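Local coordinates for outer membrane porin protein 32 (Delftia acidovorans, PDB 2FGQ), which forms anion-selective channels across the bacterial outer membrane as a homotrimeric porin, at residues Val17-Thr31 with Gln306-Gly318. Sequence-based numbering, arbitrary orientation.
Sequences VNKDAAGDSRYGLGT and QAKGVYAGGVQAG. With CA (calcium ion), chain C.
D20 CB sits over one face of the Y311 ring, a CH-pi contact 3.7 Å from the ring centroid, while G313 N lies over the opposite face. CG of Y311, anti to its N (chi1 -175°), carries the ring along 17-31, and Y311 OH donates to G314 O, 2.7 Å, in the carbonyl plane and on a lone pair, which fixes the ring's far end. The R26 and Y311 side chains cross at about a right angle; Y311 CD1 lies over one guanidinium face, near its rim, 3.6 Å from R26 NH2, the two planes 52° apart. That same NH2 makes a nearly straight salt bridge to D20 OD2, an oxygen shared with K159 of the second subunit. D20 OD1 accepts A22 N and D24 N from opposite faces of the carboxylate, the first closing an Asx turn. D20 and R26 belong to the hairpin joining strands 4-17 and 26-48 of the 16-stranded porin barrel; Y311 comes from the loop before strand 320-331, which lies against it. V310 lays CG2 against the glycine backbone, 3.6 Å from G28 C. T31 N donates to K308 O (3.0 Å). Beside it, L29 O and G309 O bind a calcium ion together with D64 and, across the subunit interface, N136 and E158 of the second subunit.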
loop_
_atom_site.group_PDB
_atom_site.type_symbol
_atom_site.label_atom_id
_atom_site.label_comp_id
_atom_site.label_asym_id
_atom_site.label_seq_id
_atom_site.Cartn_x
_atom_site.Cartn_y
_atom_site.Cartn_z
ATOM N N VAL A 17 21.610 -20.445 1.156
ATOM C CA VAL A 17 21.590 -21.629 0.293
ATOM C C VAL A 17 22.984 -21.793 -0.326
ATOM O O VAL A 17 23.695 -20.832 -0.593
ATOM C CB VAL A 17 20.538 -21.584 -0.818
ATOM C CG1 VAL A 17 19.107 -21.659 -0.249
ATOM C CG2 VAL A 17 20.742 -20.366 -1.711
ATOM N N ASN A 18 23.386 -23.037 -0.522
ATOM C CA ASN A 18 24.734 -23.287 -1.035
ATOM C C ASN A 18 24.887 -23.117 -2.545
ATOM O O ASN A 18 25.987 -22.940 -3.059
ATOM C CB ASN A 18 25.299 -24.614 -0.508
ATOM C CG ASN A 18 24.660 -25.869 -1.087
ATOM O OD1 ASN A 18 25.270 -26.996 -1.013
ATOM N ND2 ASN A 18 23.508 -25.739 -1.646
ATOM N N LYS A 19 23.795 -23.131 -3.274
ATOM C CA LYS A 19 23.852 -22.892 -4.710
ATOM C C LYS A 19 22.602 -22.215 -5.228
ATOM O O LYS A 19 21.484 -22.465 -4.742
ATOM C CB LYS A 19 24.060 -24.177 -5.512
ATOM C CG LYS A 19 23.561 -25.386 -4.977
ATOM C CD LYS A 19 24.159 -26.585 -5.764
ATOM C CE LYS A 19 25.316 -27.294 -5.063
ATOM N NZ LYS A 19 25.322 -28.769 -5.371
ATOM N N ASP A 20 22.804 -21.405 -6.253
ATOM C CA ASP A 20 21.740 -20.771 -7.001
ATOM C C ASP A 20 21.788 -21.304 -8.435
ATOM O O ASP A 20 22.388 -22.339 -8.662
ATOM C CB ASP A 20 21.868 -19.256 -6.897
ATOM C CG ASP A 20 23.103 -18.703 -7.564
ATOM O OD1 ASP A 20 23.840 -19.445 -8.266
ATOM O OD2 ASP A 20 23.420 -17.495 -7.389
ATOM N N ALA A 21 21.176 -20.618 -9.384
ATOM C CA ALA A 21 21.090 -21.137 -10.760
ATOM C C ALA A 21 22.438 -21.195 -11.471
ATOM O O ALA A 21 22.596 -21.935 -12.451
ATOM C CB ALA A 21 20.092 -20.325 -11.572
ATOM N N ALA A 22 23.413 -20.455 -10.940
ATOM C CA ALA A 22 24.799 -20.453 -11.417
ATOM C C ALA A 22 25.747 -21.301 -10.567
ATOM O O ALA A 22 26.943 -21.385 -10.854
ATOM C CB ALA A 22 25.282 -19.032 -11.452
ATOM N N GLY A 23 25.244 -21.914 -9.503
ATOM C CA GLY A 23 26.053 -22.732 -8.624
ATOM C C GLY A 23 26.757 -21.953 -7.511
ATOM O O GLY A 23 27.577 -22.536 -6.796
ATOM N N ASP A 24 26.390 -20.685 -7.328
ATOM C CA ASP A 24 26.981 -19.814 -6.288
ATOM C C ASP A 24 26.125 -19.803 -5.033
ATOM O O ASP A 24 24.912 -19.873 -5.132
ATOM C CB ASP A 24 27.061 -18.382 -6.791
ATOM C CG ASP A 24 27.947 -18.239 -8.012
ATOM O OD1 ASP A 24 28.983 -18.925 -8.090
ATOM O OD2 ASP A 24 27.669 -17.463 -8.937
ATOM N N SER A 25 26.755 -19.719 -3.867
ATOM C CA SER A 25 25.997 -19.604 -2.622
ATOM C C SER A 25 25.361 -18.217 -2.491
ATOM O O SER A 25 25.772 -17.245 -3.135
ATOM C CB SER A 25 26.863 -19.942 -1.426
ATOM O OG SER A 25 27.943 -19.033 -1.316
ATOM N N ARG A 26 24.332 -18.148 -1.651
ATOM C CA ARG A 26 23.628 -16.909 -1.379
ATOM C C ARG A 26 23.276 -16.865 0.065
ATOM O O ARG A 26 22.881 -17.838 0.659
ATOM C CB ARG A 26 22.349 -16.818 -2.217
ATOM C CG ARG A 26 21.838 -15.427 -2.401
ATOM C CD ARG A 26 22.443 -14.668 -3.558
ATOM N NE ARG A 26 22.242 -15.218 -4.892
ATOM C CZ ARG A 26 21.339 -14.797 -5.793
ATOM N NH1 ARG A 26 20.468 -13.845 -5.521
ATOM N NH2 ARG A 26 21.312 -15.343 -6.985
ATOM N N TYR A 27 23.430 -15.712 0.659
ATOM C CA TYR A 27 22.946 -15.569 2.005
ATOM C C TYR A 27 22.456 -14.164 2.230
ATOM O O TYR A 27 22.773 -13.244 1.476
ATOM C CB TYR A 27 24.008 -15.988 2.978
ATOM C CG TYR A 27 25.224 -15.138 2.871
ATOM C CD1 TYR A 27 25.345 -14.018 3.636
ATOM C CD2 TYR A 27 26.241 -15.450 1.968
ATOM C CE1 TYR A 27 26.461 -13.203 3.547
ATOM C CE2 TYR A 27 27.366 -14.593 1.839
ATOM C CZ TYR A 27 27.456 -13.480 2.642
ATOM O OH TYR A 27 28.552 -12.621 2.587
ATOM N N GLY A 28 21.642 -14.002 3.249
ATOM C CA GLY A 28 20.959 -12.730 3.376
ATOM C C GLY A 28 19.984 -12.658 4.506
ATOM O O GLY A 28 19.907 -13.559 5.344
ATOM N N LEU A 29 19.211 -11.568 4.501
ATOM C CA LEU A 29 18.137 -11.363 5.458
ATOM C C LEU A 29 16.860 -11.677 4.683
ATOM O O LEU A 29 16.593 -11.031 3.686
ATOM C CB LEU A 29 18.121 -9.933 6.008
ATOM C CG LEU A 29 17.247 -9.790 7.269
ATOM C CD1 LEU A 29 18.015 -10.319 8.475
ATOM C CD2 LEU A 29 16.782 -8.384 7.464
ATOM N N GLY A 30 16.101 -12.641 5.127
ATOM C CA GLY A 30 14.854 -13.016 4.509
ATOM C C GLY A 30 13.700 -12.975 5.484
ATOM O O GLY A 30 13.776 -12.421 6.567
ATOM N N THR A 31 12.570 -13.533 5.058
ATOM C CA THR A 31 11.343 -13.458 5.830
ATOM C C THR A 31 10.581 -14.748 5.860
ATOM O O THR A 31 10.779 -15.640 5.009
ATOM C CB THR A 31 10.415 -12.333 5.282
ATOM O OG1 THR A 31 9.996 -12.640 3.929
ATOM C CG2 THR A 31 11.107 -10.966 5.294
ATOM N N GLN A 306 12.940 -22.544 -1.018
ATOM C CA GLN A 306 12.259 -21.244 -1.050
ATOM C C GLN A 306 12.687 -20.360 0.122
ATOM O O GLN A 306 11.923 -20.178 1.085
ATOM C CB GLN A 306 10.762 -21.483 -1.044
ATOM C CG GLN A 306 10.318 -22.248 -2.284
ATOM C CD GLN A 306 10.647 -21.537 -3.558
ATOM O OE1 GLN A 306 11.552 -21.956 -4.332
ATOM N NE2 GLN A 306 9.927 -20.471 -3.814
ATOM N N ALA A 307 13.914 -19.826 0.053
ATOM C CA ALA A 307 14.418 -18.930 1.117
ATOM C C ALA A 307 13.929 -17.513 0.779
ATOM O O ALA A 307 14.656 -16.752 0.126
ATOM C CB ALA A 307 15.948 -18.961 1.216
ATOM N N LYS A 308 12.691 -17.194 1.156
ATOM C CA LYS A 308 12.039 -15.957 0.747
ATOM C C LYS A 308 12.875 -14.775 1.223
ATOM O O LYS A 308 13.264 -14.716 2.394
ATOM C CB LYS A 308 10.650 -15.852 1.327
ATOM C CG LYS A 308 9.881 -14.628 0.894
ATOM C CD LYS A 308 8.420 -14.673 1.394
ATOM C CE LYS A 308 7.494 -15.413 0.431
ATOM N NZ LYS A 308 6.107 -15.541 0.945
ATOM N N GLY A 309 13.115 -13.849 0.303
ATOM C CA GLY A 309 13.902 -12.651 0.558
ATOM C C GLY A 309 15.376 -12.868 0.416
ATOM O O GLY A 309 16.135 -11.913 0.591
ATOM N N VAL A 310 15.799 -14.097 0.117
ATOM C CA VAL A 310 17.227 -14.365 -0.095
ATOM C C VAL A 310 17.447 -14.994 -1.459
ATOM O O VAL A 310 18.081 -14.397 -2.327
ATOM C CB VAL A 310 17.862 -15.187 1.056
ATOM C CG1 VAL A 310 19.331 -15.501 0.753
ATOM C CG2 VAL A 310 17.759 -14.392 2.345
ATOM N N TYR A 311 16.913 -16.196 -1.649
ATOM C CA TYR A 311 16.960 -16.835 -2.956
ATOM C C TYR A 311 15.874 -17.909 -2.988
ATOM O O TYR A 311 15.833 -18.772 -2.111
ATOM C CB TYR A 311 18.332 -17.457 -3.233
ATOM C CG TYR A 311 18.403 -18.017 -4.651
ATOM C CD1 TYR A 311 18.432 -17.173 -5.743
ATOM C CD2 TYR A 311 18.324 -19.402 -4.886
ATOM C CE1 TYR A 311 18.411 -17.678 -7.040
ATOM C CE2 TYR A 311 18.312 -19.920 -6.206
ATOM C CZ TYR A 311 18.353 -19.055 -7.262
ATOM O OH TYR A 311 18.350 -19.511 -8.564
ATOM N N ALA A 312 15.031 -17.860 -4.006
ATOM C CA ALA A 312 13.954 -18.833 -4.178
ATOM C C ALA A 312 13.837 -19.296 -5.628
ATOM O O ALA A 312 12.786 -19.842 -6.026
ATOM C CB ALA A 312 12.641 -18.233 -3.685
ATOM N N GLY A 313 14.919 -19.146 -6.393
ATOM C CA GLY A 313 14.963 -19.624 -7.759
ATOM C C GLY A 313 15.377 -21.080 -7.823
ATOM O O GLY A 313 15.442 -21.804 -6.833
ATOM N N GLY A 314 15.638 -21.508 -9.042
ATOM C CA GLY A 314 16.043 -22.861 -9.306
ATOM C C GLY A 314 17.523 -23.093 -9.148
ATOM O O GLY A 314 18.319 -22.195 -8.840
ATOM N N VAL A 315 17.913 -24.344 -9.348
ATOM C CA VAL A 315 19.304 -24.719 -9.395
ATOM C C VAL A 315 19.595 -25.449 -10.703
ATOM O O VAL A 315 18.677 -25.773 -11.446
ATOM C CB VAL A 315 19.708 -25.590 -8.185
ATOM C CG1 VAL A 315 19.486 -24.814 -6.883
ATOM C CG2 VAL A 315 18.977 -26.952 -8.155
ATOM N N GLN A 316 20.871 -25.708 -10.986
ATOM C CA GLN A 316 21.211 -26.449 -12.196
ATOM C C GLN A 316 20.642 -27.879 -12.135
ATOM O O GLN A 316 20.487 -28.484 -11.073
ATOM C CB GLN A 316 22.718 -26.484 -12.377
ATOM C CG GLN A 316 23.327 -25.121 -12.526
ATOM C CD GLN A 316 24.795 -25.081 -12.121
ATOM O OE1 GLN A 316 25.625 -24.885 -12.975
ATOM N NE2 GLN A 316 25.108 -25.265 -10.817
ATOM N N ALA A 317 20.349 -28.429 -13.307
ATOM C CA ALA A 317 19.765 -29.756 -13.407
ATOM C C ALA A 317 20.556 -30.790 -12.636
ATOM O O ALA A 317 21.795 -30.868 -12.744
ATOM C CB ALA A 317 19.684 -30.165 -14.873
ATOM N N GLY A 318 19.850 -31.545 -11.817
ATOM C CA GLY A 318 20.427 -32.660 -11.106
ATOM C C GLY A 318 21.274 -32.326 -9.904
ATOM O O GLY A 318 21.897 -33.225 -9.319
HETATM CA CA CA C . 16.533 -9.904 1.587
HETATM O O HOH W 1 23.047 -24.965 -9.152
HETATM O O HOH W 2 11.034 -18.153 3.681
HETATM O O HOH W 3 15.581 -8.712 -0.347
#